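Local coordinates for DNA polymerase (PDB 5MDN), which probably extends DNA strands by template-directed addition of deoxyribonucleotides, as a family B DNA polymerase of a hyperthermophilic archaeon, at residues I541-I554 with S569-H583. Residues are numbered along the deposited sequence; the frame is centred on the assembly and turned at random.
Sequences ILLDVVEYAKRLGI and SGAVDRLVKYVEERH
Tyr-548 and Tyr-578 lie face to face where helices 541-551 and 572-583 run roughly antiparallel, their ring centroids 3.5 Å apart and their planes 5° from parallel. Both rings leave their helices with CG anti to the backbone N (chi1 166° for Tyr-578), which carries each across the interface to meet the other. At its edge, the Tyr-578 ring is nearly coplanar with the Asp-544 carboxylate, and Tyr-578 OH donates to the syn lone pair of Asp-544 OD1 over 2.6 Å. The other oxygen, Asp-544 OD2, forms a salt bridge with Arg-582 NH1 at 3.3 Å, its hydrogen bond weak. Replacing Tyr-578 by an alanine is likely to leave one face of Tyr-548 without its stacking partner and Asp-544 OD1 without its hydroxyl donor.

Behind this polar, partly exposed side the packing is close and apolar: Val-545 CG1 meets Leu-575 CD1 at 3.6 Å and Val-579 CG2 at 3.9 Å, while Ala-549 CB rests against Leu-575 CD2. Past the turn at Gly-553, Ile-554 CG1 packs on Ala-571 CB (3.7 Å). On the solvent side lie the exposed Arg-574, whose CB meets Leu-552 CD2, and the exposed Arg-582. Hairpin strands 556-560 and 563-567 of the palm sheet of this family B polymerase join the two helices; Val-545 also reaches Phe-421, and Ile-554 Val-566. The chemistry implies a hydrophobic seam bordered by stacked tyrosines, with one carboxylate shared between a hydroxyl and a guanidinium that would probably favour its charged form.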
loop_
_atom_site.group_PDB
_atom_site.type_symbol
_atom_site.label_atom_id
_atom_site.label_comp_id
_atom_site.label_asym_id
_atom_site.label_seq_id
_atom_site.Cartn_x
_atom_site.Cartn_y
_atom_site.Cartn_z
ATOM N N ILE A 541 -24.319 4.043 18.545
ATOM C CA ILE A 541 -24.964 5.060 17.715
ATOM C C ILE A 541 -25.252 4.570 16.305
ATOM O O ILE A 541 -26.029 5.218 15.585
ATOM C CB ILE A 541 -24.146 6.366 17.636
ATOM C CG1 ILE A 541 -23.076 6.287 16.544
ATOM C CG2 ILE A 541 -23.527 6.689 18.992
ATOM C CD1 ILE A 541 -21.732 5.847 17.041
ATOM N N LEU A 542 -24.662 3.450 15.881
ATOM C CA LEU A 542 -25.098 2.824 14.637
ATOM C C LEU A 542 -26.499 2.243 14.786
ATOM O O LEU A 542 -27.358 2.442 13.920
ATOM C CB LEU A 542 -24.108 1.740 14.211
ATOM C CG LEU A 542 -22.871 2.181 13.431
ATOM C CD1 LEU A 542 -21.972 0.988 13.158
ATOM C CD2 LEU A 542 -23.269 2.862 12.131
ATOM N N LEU A 543 -26.745 1.522 15.885
ATOM C CA LEU A 543 -28.090 1.023 16.165
ATOM C C LEU A 543 -29.103 2.157 16.245
ATOM O O LEU A 543 -30.281 1.963 15.921
ATOM C CB LEU A 543 -28.090 0.210 17.459
ATOM C CG LEU A 543 -27.798 -1.290 17.350
ATOM C CD1 LEU A 543 -26.339 -1.561 17.032
ATOM C CD2 LEU A 543 -28.204 -2.001 18.635
ATOM N N ASP A 544 -28.673 3.339 16.690
ATOM C CA ASP A 544 -29.560 4.496 16.683
ATOM C C ASP A 544 -29.892 4.923 15.258
ATOM O O ASP A 544 -31.045 5.250 14.954
ATOM C CB ASP A 544 -28.923 5.648 17.464
ATOM C CG ASP A 544 -29.761 6.916 17.429
ATOM O OD1 ASP A 544 -29.740 7.622 16.399
ATOM O OD2 ASP A 544 -30.446 7.205 18.434
ATOM N N VAL A 545 -28.892 4.933 14.371
ATOM C CA VAL A 545 -29.116 5.411 13.010
ATOM C C VAL A 545 -29.900 4.391 12.188
ATOM O O VAL A 545 -30.642 4.767 11.271
ATOM C CB VAL A 545 -27.765 5.764 12.358
ATOM C CG1 VAL A 545 -27.941 6.163 10.902
ATOM C CG2 VAL A 545 -27.087 6.887 13.126
ATOM N N VAL A 546 -29.790 3.099 12.509
ATOM C CA VAL A 546 -30.614 2.113 11.814
ATOM C C VAL A 546 -32.060 2.195 12.294
ATOM O O VAL A 546 -32.999 2.028 11.506
ATOM C CB VAL A 546 -30.031 0.691 11.960
ATOM C CG1 VAL A 546 -28.553 0.678 11.592
ATOM C CG2 VAL A 546 -30.252 0.121 13.355
ATOM N N GLU A 547 -32.267 2.452 13.590
ATOM C CA GLU A 547 -33.624 2.595 14.105
ATOM C C GLU A 547 -34.280 3.866 13.579
ATOM O O GLU A 547 -35.472 3.865 13.251
ATOM C CB GLU A 547 -33.612 2.584 15.633
ATOM C CG GLU A 547 -34.954 2.911 16.271
ATOM C CD GLU A 547 -36.059 1.964 15.839
ATOM O OE1 GLU A 547 -35.773 0.767 15.623
ATOM O OE2 GLU A 547 -37.216 2.419 15.710
ATOM N N TYR A 548 -33.518 4.959 13.487
ATOM C CA TYR A 548 -34.065 6.182 12.912
ATOM C C TYR A 548 -34.304 6.035 11.415
ATOM O O TYR A 548 -35.249 6.627 10.881
ATOM C CB TYR A 548 -33.134 7.363 13.190
ATOM C CG TYR A 548 -33.698 8.697 12.750
ATOM C CD1 TYR A 548 -34.510 9.442 13.596
ATOM C CD2 TYR A 548 -33.417 9.212 11.490
ATOM C CE1 TYR A 548 -35.029 10.660 13.200
ATOM C CE2 TYR A 548 -33.932 10.429 11.085
ATOM C CZ TYR A 548 -34.736 11.149 11.943
ATOM O OH TYR A 548 -35.250 12.361 11.544
ATOM N N ALA A 549 -33.462 5.261 10.725
ATOM C CA ALA A 549 -33.671 5.026 9.298
ATOM C C ALA A 549 -35.010 4.347 9.046
ATOM O O ALA A 549 -35.683 4.629 8.049
ATOM C CB ALA A 549 -32.526 4.187 8.731
ATOM N N LYS A 550 -35.407 3.440 9.941
ATOM C CA LYS A 550 -36.681 2.743 9.809
ATOM C C LYS A 550 -37.857 3.696 9.985
ATOM O O LYS A 550 -38.942 3.449 9.447
ATOM C CB LYS A 550 -36.722 1.617 10.838
ATOM C CG LYS A 550 -35.688 0.537 10.566
ATOM C CD LYS A 550 -35.912 -0.712 11.409
ATOM C CE LYS A 550 -34.746 -1.675 11.211
ATOM N NZ LYS A 550 -34.623 -2.658 12.320
ATOM N N ARG A 551 -37.665 4.786 10.735
ATOM C CA ARG A 551 -38.720 5.784 10.856
ATOM C C ARG A 551 -38.964 6.480 9.527
ATOM O O ARG A 551 -40.058 7.008 9.300
ATOM C CB ARG A 551 -38.364 6.807 11.933
ATOM C CG ARG A 551 -38.290 6.229 13.340
ATOM C CD ARG A 551 -38.161 7.319 14.400
ATOM N NE ARG A 551 -39.347 8.165 14.489
ATOM C CZ ARG A 551 -39.466 9.355 13.910
ATOM N NH1 ARG A 551 -38.466 9.850 13.192
ATOM N NH2 ARG A 551 -40.586 10.050 14.048
ATOM N N LEU A 552 -37.962 6.499 8.657
ATOM C CA LEU A 552 -38.130 6.898 7.273
ATOM C C LEU A 552 -38.352 5.647 6.424
ATOM O O LEU A 552 -38.255 4.516 6.905
ATOM C CB LEU A 552 -36.911 7.681 6.784
ATOM C CG LEU A 552 -36.406 8.831 7.659
ATOM C CD1 LEU A 552 -35.070 8.471 8.289
ATOM C CD2 LEU A 552 -36.288 10.111 6.852
ATOM N N GLY A 553 -38.649 5.853 5.147
ATOM C CA GLY A 553 -38.886 4.730 4.263
ATOM C C GLY A 553 -37.597 4.175 3.689
ATOM O O GLY A 553 -37.467 4.041 2.468
ATOM N N ILE A 554 -36.641 3.837 4.552
ATOM C CA ILE A 554 -35.296 3.454 4.130
ATOM C C ILE A 554 -35.010 2.026 4.579
ATOM O O ILE A 554 -34.913 1.750 5.783
ATOM C CB ILE A 554 -34.236 4.417 4.679
ATOM C CG1 ILE A 554 -34.462 5.826 4.128
ATOM C CG2 ILE A 554 -32.837 3.923 4.335
ATOM C CD1 ILE A 554 -33.483 6.851 4.652
ATOM N N SER A 569 -33.236 6.231 -2.120
ATOM C CA SER A 569 -34.500 6.950 -2.092
ATOM C C SER A 569 -34.216 8.428 -1.866
ATOM O O SER A 569 -33.075 8.836 -1.645
ATOM C CB SER A 569 -35.436 6.405 -1.006
ATOM O OG SER A 569 -34.909 6.646 0.286
ATOM N N GLY A 570 -35.275 9.235 -1.938
ATOM C CA GLY A 570 -35.156 10.626 -1.539
ATOM C C GLY A 570 -34.947 10.801 -0.048
ATOM O O GLY A 570 -34.390 11.811 0.392
ATOM N N ALA A 571 -35.399 9.828 0.748
ATOM C CA ALA A 571 -35.326 9.934 2.201
ATOM C C ALA A 571 -33.901 9.884 2.741
ATOM O O ALA A 571 -33.687 10.249 3.904
ATOM C CB ALA A 571 -36.159 8.823 2.842
ATOM N N VAL A 572 -32.928 9.428 1.945
ATOM C CA VAL A 572 -31.557 9.300 2.443
ATOM C C VAL A 572 -31.020 10.657 2.880
ATOM O O VAL A 572 -30.261 10.758 3.853
ATOM C CB VAL A 572 -30.649 8.637 1.389
ATOM C CG1 VAL A 572 -31.132 7.227 1.084
ATOM C CG2 VAL A 572 -30.566 9.472 0.115
ATOM N N ASP A 573 -31.394 11.721 2.161
ATOM C CA ASP A 573 -30.895 13.056 2.478
ATOM C C ASP A 573 -31.273 13.472 3.892
ATOM O O ASP A 573 -30.526 14.208 4.548
ATOM C CB ASP A 573 -31.445 14.066 1.471
ATOM C CG ASP A 573 -31.082 13.721 0.041
ATOM O OD1 ASP A 573 -29.928 13.301 -0.190
ATOM O OD2 ASP A 573 -31.947 13.871 -0.850
ATOM N N ARG A 574 -32.426 13.013 4.377
ATOM C CA ARG A 574 -32.831 13.296 5.748
ATOM C C ARG A 574 -32.083 12.425 6.747
ATOM O O ARG A 574 -31.794 12.875 7.861
ATOM C CB ARG A 574 -34.341 13.092 5.887
ATOM C CG ARG A 574 -35.151 13.965 4.943
ATOM C CD ARG A 574 -36.629 13.961 5.278
ATOM N NE ARG A 574 -37.431 14.214 4.084
ATOM C CZ ARG A 574 -37.934 13.259 3.309
ATOM N NH1 ARG A 574 -37.726 11.984 3.606
ATOM N NH2 ARG A 574 -38.646 13.576 2.235
ATOM N N LEU A 575 -31.770 11.182 6.373
ATOM C CA LEU A 575 -30.953 10.333 7.235
ATOM C C LEU A 575 -29.544 10.893 7.387
ATOM O O LEU A 575 -28.978 10.877 8.485
ATOM C CB LEU A 575 -30.905 8.909 6.682
ATOM C CG LEU A 575 -30.022 7.927 7.455
ATOM C CD1 LEU A 575 -30.489 7.811 8.898
ATOM C CD2 LEU A 575 -29.999 6.563 6.781
ATOM N N VAL A 576 -28.962 11.394 6.295
ATOM C CA VAL A 576 -27.623 11.969 6.364
ATOM C C VAL A 576 -27.639 13.260 7.173
ATOM O O VAL A 576 -26.775 13.489 8.028
ATOM C CB VAL A 576 -27.066 12.199 4.947
ATOM C CG1 VAL A 576 -25.738 12.941 5.006
ATOM C CG2 VAL A 576 -26.912 10.876 4.216
ATOM N N LYS A 577 -28.621 14.124 6.912
ATOM C CA LYS A 577 -28.739 15.363 7.673
ATOM C C LYS A 577 -29.053 15.089 9.139
ATOM O O LYS A 577 -28.703 15.896 10.008
ATOM C CB LYS A 577 -29.796 16.261 7.029
ATOM C CG LYS A 577 -29.657 17.735 7.370
ATOM C CD LYS A 577 -30.561 18.582 6.484
ATOM C CE LYS A 577 -30.301 20.066 6.684
ATOM N NZ LYS A 577 -30.785 20.866 5.525
ATOM N N TYR A 578 -29.718 13.967 9.429
ATOM C CA TYR A 578 -29.965 13.575 10.815
ATOM C C TYR A 578 -28.658 13.290 11.546
ATOM O O TYR A 578 -28.430 13.793 12.651
ATOM C CB TYR A 578 -30.888 12.356 10.855
ATOM C CG TYR A 578 -30.961 11.656 12.196
ATOM C CD1 TYR A 578 -31.753 12.153 13.223
ATOM C CD2 TYR A 578 -30.254 10.482 12.424
ATOM C CE1 TYR A 578 -31.825 11.508 14.447
ATOM C CE2 TYR A 578 -30.321 9.831 13.641
ATOM C CZ TYR A 578 -31.108 10.347 14.649
ATOM O OH TYR A 578 -31.176 9.701 15.862
ATOM N N VAL A 579 -27.782 12.483 10.937
ATOM C CA VAL A 579 -26.542 12.089 11.602
ATOM C C VAL A 579 -25.647 13.297 11.852
ATOM O O VAL A 579 -24.922 13.347 12.854
ATOM C CB VAL A 579 -25.818 11.008 10.775
ATOM C CG1 VAL A 579 -24.564 10.530 11.492
ATOM C CG2 VAL A 579 -26.747 9.836 10.504
ATOM N N GLU A 580 -25.683 14.291 10.961
ATOM C CA GLU A 580 -24.926 15.516 11.196
ATOM C C GLU A 580 -25.493 16.289 12.384
ATOM O O GLU A 580 -24.755 16.673 13.297
ATOM C CB GLU A 580 -24.924 16.380 9.937
ATOM C CG GLU A 580 -23.675 17.244 9.760
ATOM C CD GLU A 580 -23.447 18.207 10.910
ATOM O OE1 GLU A 580 -24.255 19.147 11.064
ATOM O OE2 GLU A 580 -22.462 18.020 11.661
ATOM N N GLU A 581 -26.803 16.541 12.379
ATOM C CA GLU A 581 -27.409 17.330 13.449
ATOM C C GLU A 581 -27.403 16.569 14.773
ATOM O O GLU A 581 -27.121 17.148 15.827
ATOM C CB GLU A 581 -28.826 17.740 13.052
ATOM C CG GLU A 581 -28.862 18.744 11.908
ATOM C CD GLU A 581 -30.267 19.180 11.545
ATOM O OE1 GLU A 581 -31.223 18.718 12.201
ATOM O OE2 GLU A 581 -30.416 19.987 10.601
ATOM N N ARG A 582 -27.708 15.271 14.737
ATOM C CA ARG A 582 -27.807 14.480 15.962
ATOM C C ARG A 582 -26.440 14.092 16.511
ATOM O O ARG A 582 -26.184 14.233 17.711
ATOM C CB ARG A 582 -28.642 13.225 15.696
ATOM C CG ARG A 582 -28.737 12.236 16.856
ATOM C CD ARG A 582 -29.166 12.846 18.173
ATOM N NE ARG A 582 -28.716 12.024 19.295
ATOM C CZ ARG A 582 -29.286 10.882 19.671
ATOM N NH1 ARG A 582 -30.338 10.413 19.016
ATOM N NH2 ARG A 582 -28.799 10.206 20.704
ATOM N N HIS A 583 -25.548 13.604 15.650
ATOM C CA HIS A 583 -24.286 13.048 16.107
ATOM C C HIS A 583 -23.067 13.883 15.738
ATOM O O HIS A 583 -21.962 13.564 16.193
ATOM C CB HIS A 583 -24.120 11.622 15.562
ATOM C CG HIS A 583 -25.046 10.630 16.195
ATOM N ND1 HIS A 583 -26.065 10.014 15.501
ATOM C CD2 HIS A 583 -25.116 10.159 17.462
ATOM C CE1 HIS A 583 -26.717 9.199 16.311
ATOM N NE2 HIS A 583 -26.161 9.268 17.507
#